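Local coordinates for capsule biosynthesis protein CapD proenzyme (Bacillus anthracis, PDB 3G9K) that cleaves the poly-gamma-D-glutamate capsule and catalyses its amide linkage to the side-chain amino group of meso-diaminopimelic acid in the peptidoglycan, at residues S63-G68 / P102-G107; D83-T88 / P238-V243. All coordinates share one frame; numbering follows the deposited sequence.

Contact 1 of 2, residues S63-G68 / P102-G107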
loop_
_atom_site.group_PDB
_atom_site.type_symbol
_atom_site.label_atom_id
_atom_site.label_comp_id
_atom_site.label_asym_id
_atom_site.label_seq_id
_atom_site.Cartn_x
_atom_site.Cartn_y
_atom_site.Cartn_z
ATOM N N SER A 63 -6.135 6.399 1.988
ATOM C CA SER A 63 -4.912 6.899 2.582
ATOM C C SER A 63 -5.082 8.401 2.770
ATOM O O SER A 63 -6.039 8.991 2.246
ATOM C CB SER A 63 -3.691 6.631 1.699
ATOM O OG SER A 63 -3.636 7.496 0.539
ATOM N N GLY A 64 -4.139 9.013 3.476
ATOM C CA GLY A 64 -4.082 10.472 3.536
ATOM C C GLY A 64 -3.351 11.043 4.728
ATOM O O GLY A 64 -2.630 10.339 5.448
ATOM N N ILE A 65 -3.534 12.343 4.960
ATOM C CA ILE A 65 -2.706 13.031 5.965
ATOM C C ILE A 65 -3.067 12.550 7.375
ATOM O O ILE A 65 -2.278 12.731 8.291
ATOM C CB ILE A 65 -2.696 14.584 5.854
ATOM C CG1 ILE A 65 -4.098 15.205 6.011
ATOM C CG2 ILE A 65 -2.142 14.973 4.516
ATOM C CD1 ILE A 65 -4.102 16.712 5.973
ATOM N N GLY A 66 -4.249 11.944 7.520
ATOM C CA GLY A 66 -4.721 11.443 8.825
ATOM C C GLY A 66 -4.166 10.070 9.148
ATOM O O GLY A 66 -4.446 9.520 10.216
ATOM N N GLY A 67 -3.420 9.492 8.209
ATOM C CA GLY A 67 -2.772 8.177 8.363
ATOM C C GLY A 67 -1.241 8.057 8.401
ATOM O O GLY A 67 -0.516 8.907 8.983
ATOM N N GLY A 68 -0.752 6.979 7.781
ATOM C CA GLY A 68 0.659 6.661 7.765
ATOM C C GLY A 68 0.993 5.815 6.576
ATOM O O GLY A 68 0.171 5.649 5.698
ATOM N N PRO A 102 -0.801 10.518 13.536
ATOM C CA PRO A 102 -0.513 10.376 12.071
ATOM C C PRO A 102 0.907 10.683 11.664
ATOM O O PRO A 102 1.483 11.685 12.155
ATOM C CB PRO A 102 -1.506 11.362 11.442
ATOM C CG PRO A 102 -2.486 11.573 12.443
ATOM C CD PRO A 102 -1.862 11.491 13.754
ATOM N N GLY A 103 1.470 9.814 10.803
ATOM C CA GLY A 103 2.820 9.912 10.351
ATOM C C GLY A 103 3.055 10.439 8.952
ATOM O O GLY A 103 4.195 10.841 8.647
ATOM N N PHE A 104 2.001 10.448 8.121
ATOM C CA PHE A 104 2.082 10.817 6.713
ATOM C C PHE A 104 2.858 12.147 6.450
ATOM O O PHE A 104 3.842 12.173 5.666
ATOM C CB PHE A 104 0.643 10.945 6.159
ATOM C CG PHE A 104 0.582 11.185 4.680
ATOM C CD1 PHE A 104 0.679 12.485 4.165
ATOM C CD2 PHE A 104 0.391 10.141 3.794
ATOM C CE1 PHE A 104 0.625 12.738 2.798
ATOM C CE2 PHE A 104 0.337 10.380 2.413
ATOM C CZ PHE A 104 0.438 11.703 1.930
ATOM N N VAL A 105 2.380 13.243 7.054
ATOM C CA VAL A 105 2.958 14.583 6.834
ATOM C C VAL A 105 4.465 14.647 7.212
ATOM O O VAL A 105 5.292 15.149 6.418
ATOM C CB VAL A 105 2.105 15.658 7.505
ATOM C CG1 VAL A 105 2.803 17.043 7.471
ATOM C CG2 VAL A 105 0.733 15.711 6.818
ATOM N N ALA A 106 4.807 14.114 8.386
ATOM C CA ALA A 106 6.207 13.953 8.848
ATOM C C ALA A 106 7.057 13.056 7.928
ATOM O O ALA A 106 8.233 13.380 7.640
ATOM C CB ALA A 106 6.257 13.426 10.264
ATOM N N GLY A 107 6.473 11.963 7.435
ATOM C CA GLY A 107 7.127 11.087 6.473
ATOM C C GLY A 107 7.529 11.782 5.202
ATOM O O GLY A 107 8.676 11.702 4.785
HETATM O O HOH W 1 0.271 13.151 8.955
#

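Contact 2 of 2, residues D83-T88 / P238-V243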
loop_
_atom_site.group_PDB
_atom_site.type_symbol
_atom_site.label_atom_id
_atom_site.label_comp_id
_atom_site.label_asym_id
_atom_site.label_seq_id
_atom_site.Cartn_x
_atom_site.Cartn_y
_atom_site.Cartn_z
ATOM N N ASP A 83 9.802 4.518 7.443
ATOM C CA ASP A 83 8.653 4.113 8.222
ATOM C C ASP A 83 7.956 5.355 8.803
ATOM O O ASP A 83 8.452 5.966 9.758
ATOM C CB ASP A 83 9.118 3.176 9.353
ATOM C CG ASP A 83 7.949 2.655 10.212
ATOM O OD1 ASP A 83 6.844 3.244 10.184
ATOM O OD2 ASP A 83 8.102 1.615 10.883
ATOM N N TYR A 84 6.798 5.715 8.244
ATOM C CA TYR A 84 5.979 6.808 8.783
ATOM C C TYR A 84 4.575 6.300 9.204
ATOM O O TYR A 84 3.553 6.964 9.060
ATOM C CB TYR A 84 5.930 7.997 7.803
ATOM C CG TYR A 84 5.641 7.593 6.348
ATOM C CD1 TYR A 84 4.369 7.663 5.824
ATOM C CD2 TYR A 84 6.650 7.139 5.526
ATOM C CE1 TYR A 84 4.118 7.280 4.530
ATOM C CE2 TYR A 84 6.406 6.746 4.249
ATOM C CZ TYR A 84 5.136 6.842 3.735
ATOM O OH TYR A 84 4.912 6.427 2.438
ATOM N N ARG A 85 4.580 5.123 9.808
ATOM C CA ARG A 85 3.419 4.549 10.365
ATOM C C ARG A 85 3.061 5.333 11.625
ATOM O O ARG A 85 3.958 5.853 12.312
ATOM C CB ARG A 85 3.730 3.090 10.684
ATOM C CG ARG A 85 2.552 2.281 11.070
ATOM C CD ARG A 85 2.831 0.785 10.847
ATOM N NE ARG A 85 1.754 -0.032 11.395
ATOM C CZ ARG A 85 0.550 -0.150 10.845
ATOM N NH1 ARG A 85 0.230 0.498 9.724
ATOM N NH2 ARG A 85 -0.348 -0.935 11.421
ATOM N N GLU A 86 1.771 5.392 11.927
ATOM C CA GLU A 86 1.282 6.082 13.120
ATOM C C GLU A 86 1.839 5.451 14.391
ATOM O O GLU A 86 2.170 4.279 14.422
ATOM C CB GLU A 86 -0.246 6.114 13.188
ATOM C CG GLU A 86 -0.914 6.569 11.951
ATOM C CD GLU A 86 -1.326 5.443 11.018
ATOM O OE1 GLU A 86 -0.620 4.392 10.890
ATOM O OE2 GLU A 86 -2.387 5.637 10.378
ATOM N N THR A 87 1.951 6.259 15.437
ATOM C CA THR A 87 2.447 5.783 16.723
ATOM C C THR A 87 1.350 5.908 17.797
ATOM O O THR A 87 0.458 6.773 17.736
ATOM C CB THR A 87 3.763 6.529 17.099
ATOM O OG1 THR A 87 3.549 7.944 16.963
ATOM C CG2 THR A 87 4.911 6.083 16.162
ATOM N N THR A 88 1.371 4.990 18.756
ATOM C CA THR A 88 0.329 4.939 19.744
ATOM C C THR A 88 0.465 6.130 20.720
ATOM O O THR A 88 1.583 6.445 21.156
ATOM C CB THR A 88 0.324 3.566 20.535
ATOM O OG1 THR A 88 0.230 2.468 19.617
ATOM C CG2 THR A 88 -0.857 3.454 21.428
ATOM N N PRO A 238 10.363 -5.146 9.762
ATOM C CA PRO A 238 9.535 -4.943 10.943
ATOM C C PRO A 238 9.410 -3.474 11.313
ATOM O O PRO A 238 10.403 -2.715 11.250
ATOM C CB PRO A 238 10.257 -5.747 12.024
ATOM C CG PRO A 238 10.894 -6.821 11.296
ATOM C CD PRO A 238 11.307 -6.266 9.954
ATOM N N PRO A 239 8.184 -3.038 11.641
ATOM C CA PRO A 239 6.934 -3.782 11.882
ATOM C C PRO A 239 6.121 -4.144 10.610
ATOM O O PRO A 239 5.041 -4.740 10.723
ATOM C CB PRO A 239 6.133 -2.808 12.740
ATOM C CG PRO A 239 6.481 -1.485 12.148
ATOM C CD PRO A 239 7.977 -1.592 11.768
ATOM N N PHE A 240 6.646 -3.834 9.428
ATOM C CA PHE A 240 6.017 -4.252 8.156
ATOM C C PHE A 240 6.279 -5.759 7.973
ATOM O O PHE A 240 7.066 -6.345 8.733
ATOM C CB PHE A 240 6.569 -3.435 6.982
ATOM C CG PHE A 240 6.097 -1.983 6.961
ATOM C CD1 PHE A 240 5.171 -1.570 6.023
ATOM C CD2 PHE A 240 6.579 -1.056 7.883
ATOM C CE1 PHE A 240 4.729 -0.243 5.982
ATOM C CE2 PHE A 240 6.143 0.278 7.872
ATOM C CZ PHE A 240 5.211 0.677 6.921
ATOM N N SER A 241 5.680 -6.385 6.952
ATOM C CA SER A 241 5.748 -7.845 6.792
ATOM C C SER A 241 6.420 -8.327 5.501
ATOM O O SER A 241 6.030 -9.305 4.905
ATOM C CB SER A 241 4.332 -8.398 6.902
ATOM O OG SER A 241 3.914 -8.234 8.247
ATOM N N GLY A 242 7.472 -7.656 5.108
ATOM C CA GLY A 242 8.289 -8.127 4.003
ATOM C C GLY A 242 8.974 -9.456 4.287
ATOM O O GLY A 242 9.119 -10.261 3.383
ATOM N N VAL A 243 9.397 -9.688 5.528
ATOM C CA VAL A 243 9.965 -11.014 5.887
ATOM C C VAL A 243 8.983 -12.168 5.565
ATOM O O VAL A 243 9.348 -13.161 4.937
ATOM C CB VAL A 243 10.398 -11.096 7.367
ATOM C CG1 VAL A 243 10.717 -12.558 7.738
ATOM C CG2 VAL A 243 11.602 -10.167 7.653
#

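Contact 1 of 2, residues S63-G68 / P102-G107
Gly67 O takes two backbone N-H groups, from Gly103, just ahead of helix 104-115, and from Phe104, its first residue. Gly103 N lies 2.8 Å from Gly67 O, with a bent N-H...O angle of 133°. Phe104 N is 3.1 Å from the same Gly67 O and straighter, at 158°. The acceptor sits at the end of a type I beta turn, Gly64 to Gly67, in the glycine-rich loop that leads into strand 68-74 of this gamma-glutamyltranspeptidase fold. A water bridges the next pair, donating to Ile65 O and accepting from Val105 N, and Asn36 of the partner chain gives Gly66 O a hydrogen bond. Gly64 O closes the turn by accepting from Gly67 N and also lies 3.4 Å from Phe104 CB. With CG of Phe104 anti to its backbone N (chi1 -174°), the peptide between Gly64 C and Ile65 N lies over one face of the ring, displaced toward its rim, and Tyr53 of helix 44-58 meets the ring edge-to-face. Pro102 sets its CB against Ile65 O and its CG against Gly66 O. On the helix side, Ile65 and Val105 run side by side, their branches meeting at Val105 CG2 and Ile65 CB, 3.7 Å apart.

Contact 2 of 2, residues D83-T88 / P238-V243
Asp83, at the end of strand 79-83, reaches tip to tip toward Pro239: its OD2 comes to 3.3 Å from Pro239 CD, the ring carbon next to the proline nitrogen. CG stands anti to the backbone N (chi1 -178°), which carries the carboxylate out to the rim of the Phe240 ring. There Asp83 CG lies in the ring plane, 3.8 Å from Phe240 CE2, and the two flat groups are turned 83° apart, an edge-on approach in which the weakly positive hydrogen on CE2 would face the acid. Both carboxylate oxygens are tied down. OD1 accepts from Arg85 N at 3.0 Å, nearly straight at 165°, and forms a salt bridge with Arg55 of the partner chain; OD2 forms another with Arg221 of strand 219-228. These two guanidinium groups would be expected to keep the buried acid ionised. Beyond Tyr84, Arg85 turns its aliphatic part to the same pair, CD standing a loose 4.5 Å from both Pro239 CG and Phe240 CE2, while NH2 goes on to Ser56 of the partner chain. On the far segment a cis peptide precedes Pro239, and Phe81 meets the Phe240 ring edge-to-face. The bond from Arg85 N to Asp83 OD1 is an Asx turn, formed where strand 79-83 of the antiparallel sheet gives way to the loop against the partner chain.

How the contacts relate
Both contacts are buried, their centres about 13 Å apart, and both lie against the second chain of the processed enzyme. They share the antiparallel sheet: segment 63-68 runs into strand 68-74, and the loop of contact 2 leaves the neighbouring strand 79-83. Contact 1, centred about 8 Å from the centre of the chain against about 11 Å for contact 2, combines backbone bonds with apolar packing; contact 2 has no hydrogen bond between its segments and relies on a charged carboxylate, a proline and a ring edge, with its salt bridges going to other residues. Their segments alternate along the chain and touch directly: Tyr84 CB packs on Gly103 O and on Gly107 CA, and Glu86 OE2 on Gly67 CA.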